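Local coordinates for shikimate dehydrogenase (NADP(+)) (Thermus thermophilus, PDB 2D5C), which catalyses the reversible NADPH-linked reduction of 3-dehydroshikimate to shikimate on the route to chorismate and the aromatic amino acids, at residues A[235-240]-A[248-253]; A[227-232]-A[255-260]; A[13-18]-A[205-210]. All coordinates share one frame; numbering follows the deposited sequence.

The three contacts gather round the cleft between the two domains of the enzyme, and contacts 1 and 3 both reach the bound shikimate. Contacts 1 and 2 join the same helices, 229-244 and 250-260, with centres about 10 Å apart; in sequence, the segments of contact 2 flank those of contact 1. Contact 3 spans the mouth of the cleft, its centre about 7 Å from that of contact 2, and the two touch where Leu15 CD1 packs 3.2 Å from Ala257 O. Contacts 1 and 3, centres about 14 Å apart, hold the substrate from separate quarters: Gln235 meets a ring hydroxyl, whereas Ser14, Ser16 and Tyr207 lie round the carboxylate.

Contact 1 of 3, residues A[235-240]-A[248-253]; sequences QGALAF and PDPSGM. With SKM ((3R,4S,5R)-3,4,5-trihydroxycyclohex-1-ene-1-carboxylic acid), chain E.
Ala237 presses its methyl group into a hollow lined by Pro248, Pro250 and Met253, and its small size probably allows the close approach of the two segments, 5.7 Å between Ala237 CA and Pro248 CA. Its CB lies 3.7 Å from Met253 SD and also touches Pro250 CG. The Pro248 ring leans on the same residue, its CD 3.7 Å from Ala237 O. Pro248 also slants against Phe240, where CD2 of the aromatic ring and CD of the proline are 3.7 Å apart. Met253 runs out straight and then bends at its last torsion (chi3 66°), which turns CE in against the backbone of helix 229-244, 3.7 Å from Ala237 N; Gly236, lacking a side chain, leaves room for that methyl. Asp249 is the N-cap of helix 250-260: its OD2 accepts from Gly252 N at 2.7 Å through the anti lone pair. Helix 16-26 adds further apolar cover, with Ala23 on Pro248 and Phe22 on Met253.

From the other side of helix 229-244 Gln235 serves the active site. CG sits between the backbone N and the carbonyl carbon (chi1 67°) and the chain bends at chi2 (76°), which brings OE1 round to accept from shikimate O7 at 3.0 Å, while NE2 donates to Leu232 O and thereby steadies the amide. With an alanine here, shikimate O7 would probably lose an acceptor and Leu232 O the donor that Gln235 NE2 supplies. The chemistry thus divides between two faces of one helix: apolar packing fastens it to helix 250-260, and the substrate-facing side keeps a polar amide for recognition.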
ATOM      1  N   GLN A 235      -7.795 -14.493   6.614  1.00 23.46           N
ATOM      2  CA  GLN A 235      -6.549 -13.999   6.043  1.00 22.83           C
ATOM      3  C   GLN A 235      -6.858 -13.279   4.732  1.00 27.04           C
ATOM      4  O   GLN A 235      -6.191 -12.298   4.374  1.00 22.62           O
ATOM      5  CB  GLN A 235      -5.528 -15.133   5.845  1.00 22.42           C
ATOM      6  CG  GLN A 235      -5.865 -16.203   4.794  1.00 26.26           C
ATOM      7  CD  GLN A 235      -5.658 -15.745   3.361  1.00 26.67           C
ATOM      8  OE1 GLN A 235      -4.678 -15.057   3.043  1.00 22.92           O
ATOM      9  NE2 GLN A 235      -6.569 -16.148   2.474  1.00 22.96           N
ATOM     10  N   GLY A 236      -7.898 -13.750   4.032  1.00 21.31           N
ATOM     11  CA  GLY A 236      -8.292 -13.129   2.779  1.00 22.07           C
ATOM     12  C   GLY A 236      -8.931 -11.763   2.995  1.00 20.78           C
ATOM     13  O   GLY A 236      -8.591 -10.804   2.295  1.00 24.44           O
ATOM     14  N   ALA A 237      -9.858 -11.657   3.943  1.00 21.63           N
ATOM     15  CA  ALA A 237     -10.514 -10.378   4.220  1.00 18.81           C
ATOM     16  C   ALA A 237      -9.480  -9.348   4.652  1.00 23.66           C
ATOM     17  O   ALA A 237      -9.531  -8.181   4.254  1.00 20.31           O
ATOM     18  CB  ALA A 237     -11.564 -10.537   5.320  1.00 22.57           C
ATOM     19  N   LEU A 238      -8.536  -9.790   5.476  1.00 20.79           N
ATOM     20  CA  LEU A 238      -7.490  -8.885   5.942  1.00 21.27           C
ATOM     21  C   LEU A 238      -6.604  -8.427   4.799  1.00 19.23           C
ATOM     22  O   LEU A 238      -6.150  -7.278   4.785  1.00 22.76           O
ATOM     23  CB  LEU A 238      -6.637  -9.558   7.020  1.00 18.27           C
ATOM     24  CG  LEU A 238      -7.355  -9.826   8.339  1.00 22.45           C
ATOM     25  CD1 LEU A 238      -6.417 -10.574   9.271  1.00 26.34           C
ATOM     26  CD2 LEU A 238      -7.808  -8.526   8.970  1.00 20.19           C
ATOM     27  N   ALA A 239      -6.347  -9.306   3.840  1.00 19.31           N
ATOM     28  CA  ALA A 239      -5.507  -8.925   2.705  1.00 17.81           C
ATOM     29  C   ALA A 239      -6.252  -7.901   1.854  1.00 20.50           C
ATOM     30  O   ALA A 239      -5.666  -6.937   1.353  1.00 19.91           O
ATOM     31  CB  ALA A 239      -5.155 -10.151   1.852  1.00 20.03           C
ATOM     32  N   PHE A 240      -7.553  -8.116   1.684  1.00 20.49           N
ATOM     33  CA  PHE A 240      -8.362  -7.190   0.898  1.00 22.26           C
ATOM     34  C   PHE A 240      -8.348  -5.791   1.522  1.00 25.14           C
ATOM     35  O   PHE A 240      -8.305  -4.784   0.807  1.00 23.39           O
ATOM     36  CB  PHE A 240      -9.806  -7.699   0.791  1.00 24.07           C
ATOM     37  CG  PHE A 240     -10.581  -7.061  -0.323  1.00 21.06           C
ATOM     38  CD1 PHE A 240     -10.706  -7.696  -1.552  1.00 22.11           C
ATOM     39  CD2 PHE A 240     -11.159  -5.804  -0.143  1.00 21.85           C
ATOM     40  CE1 PHE A 240     -11.405  -7.086  -2.606  1.00 29.44           C
ATOM     41  CE2 PHE A 240     -11.853  -5.187  -1.176  1.00 24.79           C
ATOM     42  CZ  PHE A 240     -11.978  -5.828  -2.412  1.00 30.83           C
ATOM     43  N   PRO A 248     -13.989  -6.607   3.683  1.00 27.03           N
ATOM     44  CA  PRO A 248     -15.176  -7.339   3.230  1.00 25.96           C
ATOM     45  C   PRO A 248     -15.617  -8.246   4.388  1.00 29.93           C
ATOM     46  O   PRO A 248     -14.818  -8.541   5.286  1.00 28.22           O
ATOM     47  CB  PRO A 248     -14.658  -8.115   2.021  1.00 28.07           C
ATOM     48  CG  PRO A 248     -13.209  -8.372   2.383  1.00 25.91           C
ATOM     49  CD  PRO A 248     -12.782  -7.046   2.959  1.00 25.18           C
ATOM     50  N   ASP A 249     -16.873  -8.688   4.381  1.00 29.02           N
ATOM     51  CA  ASP A 249     -17.372  -9.542   5.465  1.00 29.68           C
ATOM     52  C   ASP A 249     -16.705 -10.912   5.444  1.00 25.02           C
ATOM     53  O   ASP A 249     -16.867 -11.671   4.490  1.00 24.27           O
ATOM     54  CB  ASP A 249     -18.886  -9.733   5.363  1.00 38.31           C
ATOM     55  CG  ASP A 249     -19.451 -10.443   6.575  1.00 40.32           C
ATOM     56  OD1 ASP A 249     -19.819  -9.758   7.551  1.00 47.30           O
ATOM     57  OD2 ASP A 249     -19.495 -11.685   6.564  1.00 42.25           O
ATOM     58  N   PRO A 250     -15.940 -11.249   6.504  1.00 23.36           N
ATOM     59  CA  PRO A 250     -15.243 -12.537   6.591  1.00 28.70           C
ATOM     60  C   PRO A 250     -16.158 -13.756   6.501  1.00 25.16           C
ATOM     61  O   PRO A 250     -15.831 -14.736   5.835  1.00 27.55           O
ATOM     62  CB  PRO A 250     -14.518 -12.447   7.937  1.00 28.30           C
ATOM     63  CG  PRO A 250     -14.274 -10.965   8.082  1.00 30.13           C
ATOM     64  CD  PRO A 250     -15.598 -10.393   7.652  1.00 29.82           C
ATOM     65  N   SER A 251     -17.299 -13.696   7.176  1.00 32.32           N
ATOM     66  CA  SER A 251     -18.244 -14.811   7.147  1.00 31.64           C
ATOM     67  C   SER A 251     -18.784 -15.001   5.734  1.00 32.51           C
ATOM     68  O   SER A 251     -19.036 -16.125   5.297  1.00 32.56           O
ATOM     69  CB  SER A 251     -19.392 -14.556   8.126  1.00 30.42           C
ATOM     70  OG  SER A 251     -18.929 -14.569   9.465  1.00 41.73           O
ATOM     71  N   GLY A 252     -18.964 -13.895   5.020  1.00 34.73           N
ATOM     72  CA  GLY A 252     -19.451 -13.976   3.656  1.00 32.30           C
ATOM     73  C   GLY A 252     -18.414 -14.641   2.773  1.00 34.76           C
ATOM     74  O   GLY A 252     -18.737 -15.441   1.898  1.00 28.95           O
ATOM     75  N   MET A 253     -17.147 -14.305   2.996  1.00 30.57           N
ATOM     76  CA  MET A 253     -16.086 -14.905   2.216  1.00 26.73           C
ATOM     77  C   MET A 253     -15.949 -16.391   2.549  1.00 25.60           C
ATOM     78  O   MET A 253     -15.621 -17.197   1.681  1.00 31.64           O
ATOM     79  CB  MET A 253     -14.766 -14.169   2.477  1.00 29.62           C
ATOM     80  CG  MET A 253     -14.777 -12.755   1.907  1.00 25.39           C
ATOM     81  SD  MET A 253     -13.257 -11.818   2.242  1.00 28.78           S
ATOM     82  CE  MET A 253     -12.107 -12.771   1.279  1.00 27.94           C
TER
HETATM   83  O12 SKM E 301      -2.099 -17.424   2.765  1.00 33.18           O
HETATM   84  C8  SKM E 301      -3.122 -17.951   1.907  1.00 35.91           C
HETATM   85  C6  SKM E 301      -3.009 -17.295   0.503  1.00 34.81           C
HETATM   86  O7  SKM E 301      -3.154 -15.883   0.637  1.00 29.00           O
HETATM   87  C5  SKM E 301      -4.102 -17.833  -0.457  1.00 34.69           C
HETATM   88  C4  SKM E 301      -4.367 -19.330  -0.288  1.00 42.15           C
HETATM   89  C1  SKM E 301      -5.226 -19.996  -1.300  1.00 44.77           C
HETATM   90  O2  SKM E 301      -5.731 -19.279  -2.322  1.00 36.55           O
HETATM   91  O3  SKM E 301      -5.479 -21.191  -1.217  1.00 46.76           O
HETATM   92  C10 SKM E 301      -3.870 -20.060   0.715  1.00 38.77           C
HETATM   93  C9  SKM E 301      -2.975 -19.499   1.801  1.00 39.36           C
HETATM   94  O11 SKM E 301      -1.614 -19.830   1.484  1.00 40.58           O

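Contact 2 of 3, residues A[227-232]-A[255-260]; sequences TGLPML and EAARRA. With SO4 (sulfate ion), chain D.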
ATOM      1  N   THR A 227     -12.363 -26.220  11.008  1.00 20.49           N
ATOM      2  CA  THR A 227     -11.784 -26.523   9.704  1.00 21.47           C
ATOM      3  C   THR A 227     -10.878 -25.368   9.298  1.00 22.18           C
ATOM      4  O   THR A 227     -10.752 -24.390  10.030  1.00 25.46           O
ATOM      5  CB  THR A 227     -12.857 -26.678   8.613  1.00 27.17           C
ATOM      6  OG1 THR A 227     -13.483 -25.412   8.394  1.00 21.95           O
ATOM      7  CG2 THR A 227     -13.912 -27.717   9.030  1.00 24.52           C
ATOM      8  N   GLY A 228     -10.261 -25.489   8.129  1.00 23.36           N
ATOM      9  CA  GLY A 228      -9.359 -24.454   7.659  1.00 26.63           C
ATOM     10  C   GLY A 228     -10.050 -23.309   6.946  1.00 24.87           C
ATOM     11  O   GLY A 228      -9.401 -22.329   6.587  1.00 27.78           O
ATOM     12  N   LEU A 229     -11.363 -23.402   6.749  1.00 23.56           N
ATOM     13  CA  LEU A 229     -12.065 -22.335   6.045  1.00 25.25           C
ATOM     14  C   LEU A 229     -12.122 -20.995   6.786  1.00 26.17           C
ATOM     15  O   LEU A 229     -11.947 -19.939   6.169  1.00 29.27           O
ATOM     16  CB  LEU A 229     -13.486 -22.773   5.666  1.00 31.20           C
ATOM     17  CG  LEU A 229     -13.645 -23.891   4.628  1.00 34.98           C
ATOM     18  CD1 LEU A 229     -15.116 -23.961   4.205  1.00 32.50           C
ATOM     19  CD2 LEU A 229     -12.761 -23.630   3.415  1.00 30.86           C
ATOM     20  N   PRO A 230     -12.387 -21.008   8.107  1.00 24.34           N
ATOM     21  CA  PRO A 230     -12.432 -19.720   8.799  1.00 25.19           C
ATOM     22  C   PRO A 230     -11.120 -18.940   8.660  1.00 24.67           C
ATOM     23  O   PRO A 230     -11.144 -17.726   8.441  1.00 25.01           O
ATOM     24  CB  PRO A 230     -12.747 -20.113  10.237  1.00 26.75           C
ATOM     25  CG  PRO A 230     -13.631 -21.330  10.040  1.00 25.69           C
ATOM     26  CD  PRO A 230     -12.873 -22.091   8.983  1.00 22.89           C
ATOM     27  N   MET A 231      -9.979 -19.620   8.787  1.00 23.88           N
ATOM     28  CA  MET A 231      -8.687 -18.934   8.652  1.00 20.57           C
ATOM     29  C   MET A 231      -8.507 -18.458   7.211  1.00 23.96           C
ATOM     30  O   MET A 231      -8.003 -17.360   6.967  1.00 23.59           O
ATOM     31  CB  MET A 231      -7.526 -19.868   9.011  1.00 24.77           C
ATOM     32  CG  MET A 231      -6.152 -19.202   8.924  1.00 33.34           C
ATOM     33  SD  MET A 231      -4.823 -20.329   9.424  1.00 39.88           S
ATOM     34  CE  MET A 231      -3.355 -19.433   8.857  1.00 26.54           C
ATOM     35  N   LEU A 232      -8.916 -19.284   6.252  1.00 23.39           N
ATOM     36  CA  LEU A 232      -8.778 -18.914   4.848  1.00 26.44           C
ATOM     37  C   LEU A 232      -9.539 -17.615   4.576  1.00 26.63           C
ATOM     38  O   LEU A 232      -9.032 -16.704   3.909  1.00 26.59           O
ATOM     39  CB  LEU A 232      -9.319 -20.034   3.948  1.00 25.91           C
ATOM     40  CG  LEU A 232      -9.217 -19.802   2.436  1.00 30.23           C
ATOM     41  CD1 LEU A 232      -7.765 -19.658   2.035  1.00 26.22           C
ATOM     42  CD2 LEU A 232      -9.854 -20.975   1.691  1.00 25.56           C
ATOM     43  N   GLU A 255     -18.380 -18.421   3.488  1.00 32.12           N
ATOM     44  CA  GLU A 255     -19.510 -19.055   2.821  1.00 37.35           C
ATOM     45  C   GLU A 255     -19.236 -19.244   1.334  1.00 39.90           C
ATOM     46  O   GLU A 255     -19.589 -20.270   0.753  1.00 36.76           O
ATOM     47  CB  GLU A 255     -20.768 -18.209   3.017  1.00 42.86           C
ATOM     48  CG  GLU A 255     -22.016 -18.775   2.361  1.00 54.97           C
ATOM     49  CD  GLU A 255     -22.224 -20.243   2.681  1.00 63.10           C
ATOM     50  OE1 GLU A 255     -22.045 -20.625   3.859  1.00 67.89           O
ATOM     51  OE2 GLU A 255     -22.576 -21.011   1.759  1.00 63.78           O
ATOM     52  N   ALA A 256     -18.587 -18.256   0.725  1.00 39.21           N
ATOM     53  CA  ALA A 256     -18.260 -18.305  -0.692  1.00 36.63           C
ATOM     54  C   ALA A 256     -17.243 -19.401  -1.012  1.00 39.63           C
ATOM     55  O   ALA A 256     -17.311 -20.031  -2.067  1.00 38.81           O
ATOM     56  CB  ALA A 256     -17.724 -16.946  -1.147  1.00 40.62           C
ATOM     57  N   ALA A 257     -16.292 -19.620  -0.109  1.00 34.58           N
ATOM     58  CA  ALA A 257     -15.276 -20.645  -0.335  1.00 33.11           C
ATOM     59  C   ALA A 257     -15.893 -22.022  -0.158  1.00 38.63           C
ATOM     60  O   ALA A 257     -15.545 -22.975  -0.862  1.00 36.19           O
ATOM     61  CB  ALA A 257     -14.118 -20.470   0.643  1.00 35.84           C
ATOM     62  N   ARG A 258     -16.815 -22.109   0.793  1.00 35.62           N
ATOM     63  CA  ARG A 258     -17.492 -23.356   1.099  1.00 42.69           C
ATOM     64  C   ARG A 258     -18.247 -23.827  -0.144  1.00 44.78           C
ATOM     65  O   ARG A 258     -18.172 -24.993  -0.530  1.00 44.74           O
ATOM     66  CB  ARG A 258     -18.454 -23.137   2.273  1.00 38.60           C
ATOM     67  CG  ARG A 258     -19.005 -24.414   2.889  1.00 47.40           C
ATOM     68  CD  ARG A 258     -19.944 -24.112   4.057  1.00 47.38           C
ATOM     69  NE  ARG A 258     -19.268 -23.458   5.179  1.00 53.54           N
ATOM     70  CZ  ARG A 258     -18.336 -24.033   5.935  1.00 53.34           C
ATOM     71  NH1 ARG A 258     -17.954 -25.281   5.699  1.00 54.86           N
ATOM     72  NH2 ARG A 258     -17.790 -23.359   6.937  1.00 54.87           N
ATOM     73  N   ARG A 259     -18.954 -22.904  -0.782  1.00 45.96           N
ATOM     74  CA  ARG A 259     -19.722 -23.234  -1.973  1.00 48.16           C
ATOM     75  C   ARG A 259     -18.831 -23.511  -3.176  1.00 46.86           C
ATOM     76  O   ARG A 259     -19.255 -24.156  -4.133  1.00 50.78           O
ATOM     77  CB  ARG A 259     -20.694 -22.099  -2.287  1.00 50.37           C
ATOM     78  CG  ARG A 259     -21.658 -21.814  -1.149  1.00 54.78           C
ATOM     79  CD  ARG A 259     -22.531 -20.598  -1.431  1.00 64.58           C
ATOM     80  NE  ARG A 259     -21.738 -19.411  -1.737  1.00 70.28           N
ATOM     81  CZ  ARG A 259     -22.233 -18.179  -1.809  1.00 73.60           C
ATOM     82  NH1 ARG A 259     -23.525 -17.967  -1.592  1.00 76.31           N
ATOM     83  NH2 ARG A 259     -21.438 -17.158  -2.101  1.00 76.16           N
ATOM     84  N   ALA A 260     -17.591 -23.040  -3.119  1.00 49.55           N
ATOM     85  CA  ALA A 260     -16.653 -23.227  -4.220  1.00 52.26           C
ATOM     86  C   ALA A 260     -15.912 -24.566  -4.234  1.00 55.46           C
ATOM     87  O   ALA A 260     -15.376 -24.957  -5.272  1.00 53.10           O
ATOM     88  CB  ALA A 260     -15.647 -22.076  -4.243  1.00 51.20           C
TER
HETATM   89  S   SO4 D1403     -16.210 -24.927  10.873  1.00 56.46           S
HETATM   90  O1  SO4 D1403     -15.985 -24.549   9.309  1.00 49.75           O
HETATM   91  O2  SO4 D1403     -16.852 -23.765  11.451  1.00 54.68           O
HETATM   92  O3  SO4 D1403     -16.935 -26.014  10.973  1.00 58.64           O
HETATM   93  O4  SO4 D1403     -14.865 -25.027  11.383  1.00 51.20           O
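Leu229 lays its CD1 methyl over one face of the Arg258 guanidinium, off toward the rim of the group, with NH1 the nearest atom at 3.5 Å. The stem atoms CB and CG of Arg258 already lie against the same methyl, and a bend at chi3 (-64°) brings the guanidinium round beside it. Deeper in, Ala257 CB faces two leucine branches that lie on the same side of it, each 4.4 Å away: Leu229 CD2 and Leu232 CD2, a looser apolar fit. These residues seat helix 250-260 against the first turn of helix 229-244, the preceding helix in the chain. Within the family's C-terminal region these two helices pack beside the cleft, and Gly228, at the entrance of the first, belongs to the NADP(+) site.

The NH2 edge of Arg258 faces two anions. NH2 forms a salt bridge with Glu254 OE2, one residue before the segment, and also donates in the guanidinium plane to O1 of a sulfate at 3.2 Å (161°). That anion, probably from the crystallisation liquor, is gripped from the other segment as well: Thr227 OG1 donates to O1 at 2.8 Å and Thr227 N to O4 at 2.8 Å. Thr227 OG1 also accepts a weak bond from Leu229 N, 3.4 Å long, that caps the turn leading into helix 229-244. Behind the apolar layer, Met19 of helix 16-26 touches both Leu232 and Ala257.

Contact 3 of 3, residues A[13-18]-A[205-210]; sequences HSLSPA and LVYRPL. With SKM ((3R,4S,5R)-3,4,5-trihydroxycyclohex-1-ene-1-carboxylic acid), chain E.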
ATOM      1  N   HIS A  13      -6.936 -24.943  -8.127  1.00 42.03           N
ATOM      2  CA  HIS A  13      -7.971 -25.330  -7.173  1.00 42.74           C
ATOM      3  C   HIS A  13      -8.185 -24.335  -6.027  1.00 42.78           C
ATOM      4  O   HIS A  13      -8.949 -24.607  -5.097  1.00 36.89           O
ATOM      5  CB  HIS A  13      -7.640 -26.696  -6.570  1.00 49.57           C
ATOM      6  CG  HIS A  13      -8.152 -27.855  -7.369  1.00 61.02           C
ATOM      7  ND1 HIS A  13      -7.890 -28.012  -8.714  1.00 62.00           N
ATOM      8  CD2 HIS A  13      -8.907 -28.919  -7.006  1.00 61.75           C
ATOM      9  CE1 HIS A  13      -8.462 -29.122  -9.144  1.00 62.91           C
ATOM     10  NE2 HIS A  13      -9.086 -29.691  -8.128  1.00 63.82           N
ATOM     11  N   SER A  14      -7.521 -23.185  -6.079  1.00 36.26           N
ATOM     12  CA  SER A  14      -7.677 -22.211  -5.003  1.00 39.02           C
ATOM     13  C   SER A  14      -9.110 -21.706  -4.857  1.00 34.18           C
ATOM     14  O   SER A  14      -9.821 -21.542  -5.843  1.00 34.65           O
ATOM     15  CB  SER A  14      -6.749 -21.017  -5.223  1.00 42.94           C
ATOM     16  OG  SER A  14      -7.028 -20.001  -4.277  1.00 38.93           O
ATOM     17  N   LEU A  15      -9.526 -21.480  -3.614  1.00 30.10           N
ATOM     18  CA  LEU A  15     -10.853 -20.953  -3.317  1.00 31.06           C
ATOM     19  C   LEU A  15     -10.823 -19.421  -3.168  1.00 32.34           C
ATOM     20  O   LEU A  15     -11.854 -18.782  -2.920  1.00 28.05           O
ATOM     21  CB  LEU A  15     -11.401 -21.568  -2.028  1.00 32.07           C
ATOM     22  CG  LEU A  15     -11.763 -23.057  -2.049  1.00 38.80           C
ATOM     23  CD1 LEU A  15     -12.399 -23.448  -0.717  1.00 42.84           C
ATOM     24  CD2 LEU A  15     -12.727 -23.341  -3.190  1.00 42.24           C
ATOM     25  N   SER A  16      -9.641 -18.831  -3.303  1.00 33.99           N
ATOM     26  CA  SER A  16      -9.527 -17.383  -3.180  1.00 31.30           C
ATOM     27  C   SER A  16     -10.297 -16.632  -4.253  1.00 32.71           C
ATOM     28  O   SER A  16     -10.950 -15.629  -3.964  1.00 30.55           O
ATOM     29  CB  SER A  16      -8.057 -16.962  -3.201  1.00 30.79           C
ATOM     30  OG  SER A  16      -7.456 -17.338  -1.980  1.00 30.83           O
ATOM     31  N   PRO A  17     -10.235 -17.099  -5.510  1.00 30.77           N
ATOM     32  CA  PRO A  17     -10.981 -16.374  -6.540  1.00 32.51           C
ATOM     33  C   PRO A  17     -12.451 -16.228  -6.160  1.00 28.56           C
ATOM     34  O   PRO A  17     -13.035 -15.158  -6.327  1.00 29.48           O
ATOM     35  CB  PRO A  17     -10.771 -17.232  -7.781  1.00 31.06           C
ATOM     36  CG  PRO A  17      -9.386 -17.773  -7.570  1.00 35.64           C
ATOM     37  CD  PRO A  17      -9.416 -18.169  -6.109  1.00 31.54           C
ATOM     38  N   ALA A  18     -13.046 -17.301  -5.644  1.00 33.06           N
ATOM     39  CA  ALA A  18     -14.452 -17.274  -5.238  1.00 31.66           C
ATOM     40  C   ALA A  18     -14.692 -16.338  -4.053  1.00 32.58           C
ATOM     41  O   ALA A  18     -15.675 -15.598  -4.011  1.00 29.26           O
ATOM     42  CB  ALA A  18     -14.926 -18.690  -4.894  1.00 32.66           C
ATOM     43  N   LEU A 205      -5.306 -26.529   8.965  1.00 22.86           N
ATOM     44  CA  LEU A 205      -5.187 -25.533   7.911  1.00 25.39           C
ATOM     45  C   LEU A 205      -5.520 -26.161   6.554  1.00 24.65           C
ATOM     46  O   LEU A 205      -5.878 -25.451   5.614  1.00 27.10           O
ATOM     47  CB  LEU A 205      -3.767 -24.944   7.868  1.00 23.90           C
ATOM     48  CG  LEU A 205      -3.222 -24.331   9.161  1.00 32.97           C
ATOM     49  CD1 LEU A 205      -2.001 -23.459   8.853  1.00 27.84           C
ATOM     50  CD2 LEU A 205      -4.296 -23.508   9.819  1.00 32.17           C
ATOM     51  N   VAL A 206      -5.376 -27.484   6.457  1.00 22.40           N
ATOM     52  CA  VAL A 206      -5.700 -28.204   5.225  1.00 22.04           C
ATOM     53  C   VAL A 206      -7.220 -28.223   5.128  1.00 26.39           C
ATOM     54  O   VAL A 206      -7.904 -28.600   6.095  1.00 24.78           O
ATOM     55  CB  VAL A 206      -5.205 -29.675   5.259  1.00 25.41           C
ATOM     56  CG1 VAL A 206      -5.797 -30.465   4.073  1.00 25.84           C
ATOM     57  CG2 VAL A 206      -3.684 -29.719   5.211  1.00 23.87           C
ATOM     58  N   TYR A 207      -7.752 -27.803   3.981  1.00 26.29           N
ATOM     59  CA  TYR A 207      -9.201 -27.799   3.782  1.00 27.70           C
ATOM     60  C   TYR A 207      -9.631 -28.581   2.533  1.00 28.19           C
ATOM     61  O   TYR A 207     -10.749 -28.428   2.047  1.00 31.54           O
ATOM     62  CB  TYR A 207      -9.744 -26.363   3.751  1.00 26.74           C
ATOM     63  CG  TYR A 207      -9.091 -25.461   2.731  1.00 30.20           C
ATOM     64  CD1 TYR A 207      -9.388 -25.579   1.376  1.00 32.39           C
ATOM     65  CD2 TYR A 207      -8.153 -24.506   3.122  1.00 30.87           C
ATOM     66  CE1 TYR A 207      -8.764 -24.768   0.429  1.00 39.58           C
ATOM     67  CE2 TYR A 207      -7.526 -23.694   2.190  1.00 31.66           C
ATOM     68  CZ  TYR A 207      -7.832 -23.828   0.848  1.00 42.83           C
ATOM     69  OH  TYR A 207      -7.205 -23.025  -0.072  1.00 51.40           O
ATOM     70  N   ARG A 208      -8.728 -29.417   2.028  1.00 31.02           N
ATOM     71  CA  ARG A 208      -9.002 -30.297   0.888  1.00 28.44           C
ATOM     72  C   ARG A 208      -8.446 -31.671   1.225  1.00 30.88           C
ATOM     73  O   ARG A 208      -7.243 -31.910   1.102  1.00 29.70           O
ATOM     74  CB  ARG A 208      -8.331 -29.788  -0.394  1.00 37.07           C
ATOM     75  CG  ARG A 208      -9.090 -28.692  -1.123  1.00 41.00           C
ATOM     76  CD  ARG A 208      -8.484 -28.449  -2.505  1.00 52.61           C
ATOM     77  NE  ARG A 208      -9.255 -27.492  -3.297  1.00 59.38           N
ATOM     78  CZ  ARG A 208     -10.478 -27.720  -3.771  1.00 63.54           C
ATOM     79  NH1 ARG A 208     -11.078 -28.880  -3.539  1.00 64.53           N
ATOM     80  NH2 ARG A 208     -11.104 -26.783  -4.474  1.00 61.20           N
ATOM     81  N   PRO A 209      -9.308 -32.601   1.665  1.00 24.41           N
ATOM     82  CA  PRO A 209     -10.754 -32.501   1.888  1.00 28.72           C
ATOM     83  C   PRO A 209     -11.082 -31.566   3.056  1.00 32.66           C
ATOM     84  O   PRO A 209     -10.209 -31.275   3.875  1.00 30.86           O
ATOM     85  CB  PRO A 209     -11.137 -33.940   2.190  1.00 28.19           C
ATOM     86  CG  PRO A 209      -9.939 -34.437   2.941  1.00 30.23           C
ATOM     87  CD  PRO A 209      -8.800 -33.912   2.105  1.00 29.34           C
ATOM     88  N   LEU A 210     -12.329 -31.103   3.142  1.00 25.70           N
ATOM     89  CA  LEU A 210     -12.718 -30.209   4.237  1.00 26.91           C
ATOM     90  C   LEU A 210     -12.576 -30.928   5.579  1.00 25.26           C
ATOM     91  O   LEU A 210     -11.949 -30.415   6.510  1.00 24.93           O
ATOM     92  CB  LEU A 210     -14.160 -29.719   4.060  1.00 25.18           C
ATOM     93  CG  LEU A 210     -14.690 -28.756   5.127  1.00 29.91           C
ATOM     94  CD1 LEU A 210     -13.852 -27.468   5.130  1.00 28.16           C
ATOM     95  CD2 LEU A 210     -16.162 -28.428   4.855  1.00 27.79           C
TER
HETATM   96  O12 SKM E 301      -2.099 -17.424   2.765  1.00 33.18           O
HETATM   97  C8  SKM E 301      -3.122 -17.951   1.907  1.00 35.91           C
HETATM   98  C6  SKM E 301      -3.009 -17.295   0.503  1.00 34.81           C
HETATM   99  O7  SKM E 301      -3.154 -15.883   0.637  1.00 29.00           O
HETATM  100  C5  SKM E 301      -4.102 -17.833  -0.457  1.00 34.69           C
HETATM  101  C4  SKM E 301      -4.367 -19.330  -0.288  1.00 42.15           C
HETATM  102  C1  SKM E 301      -5.226 -19.996  -1.300  1.00 44.77           C
HETATM  103  O2  SKM E 301      -5.731 -19.279  -2.322  1.00 36.55           O
HETATM  104  O3  SKM E 301      -5.479 -21.191  -1.217  1.00 46.76           O
HETATM  105  C10 SKM E 301      -3.870 -20.060   0.715  1.00 38.77           C
HETATM  106  C9  SKM E 301      -2.975 -19.499   1.801  1.00 39.36           C
HETATM  107  O11 SKM E 301      -1.614 -19.830   1.484  1.00 40.58           O
HETATM  108  O   HOH W   1      -7.253 -25.229  -2.444  1.00 39.77           O
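His13 O is the polar atom on which the contact converges: Arg208 NH2 donates to it at 3.1 Å, Arg208 NE adds a weak bond, and a water donates from a third position. The NH2 bond lies in the carbonyl plane on a lone pair, with a C=O...donor angle of 137°. The setting is the cleft of a two-domain dehydrogenase, with His13 on the loop that enters helix 16-26 of the substrate-binding domain and Arg208 on the loop after strand 201-204 of the Rossmann-type NADP(+) domain. Arg208 reaches from one domain to the other, its chain extended from CG to NE. The His13 ring turns an edge to it: CD2 stands over the centre of one guanidinium face, 3.8 Å above, with the two planes 71° apart. Leu15 sends one methyl to each partner, CD1 resting 4.0 Å from Tyr207 CE1 and CD2 close to Arg208 NH2; Leu232 backs both Leu15 and Tyr207.

The same two loops close on the carboxylate of shikimate. Ser14 OG, turned anti to the backbone nitrogen (chi1 172°), makes a very short bond to O2, and Ser16 OG donates to the same oxygen at 2.6 Å. Ser14 OG also accepts from Ser16 N at 3.0 Å, an ST turn that fixes Ser14 OG and caps the turn leading into helix 16-26. Tyr207 approaches the other carboxylate oxygen, O3, from the facing loop, with its OH 2.8 Å away. The bridging water completes the join, accepting from Arg208 NE at 3.1 Å and making a weak hydrogen bond with Tyr207 OH.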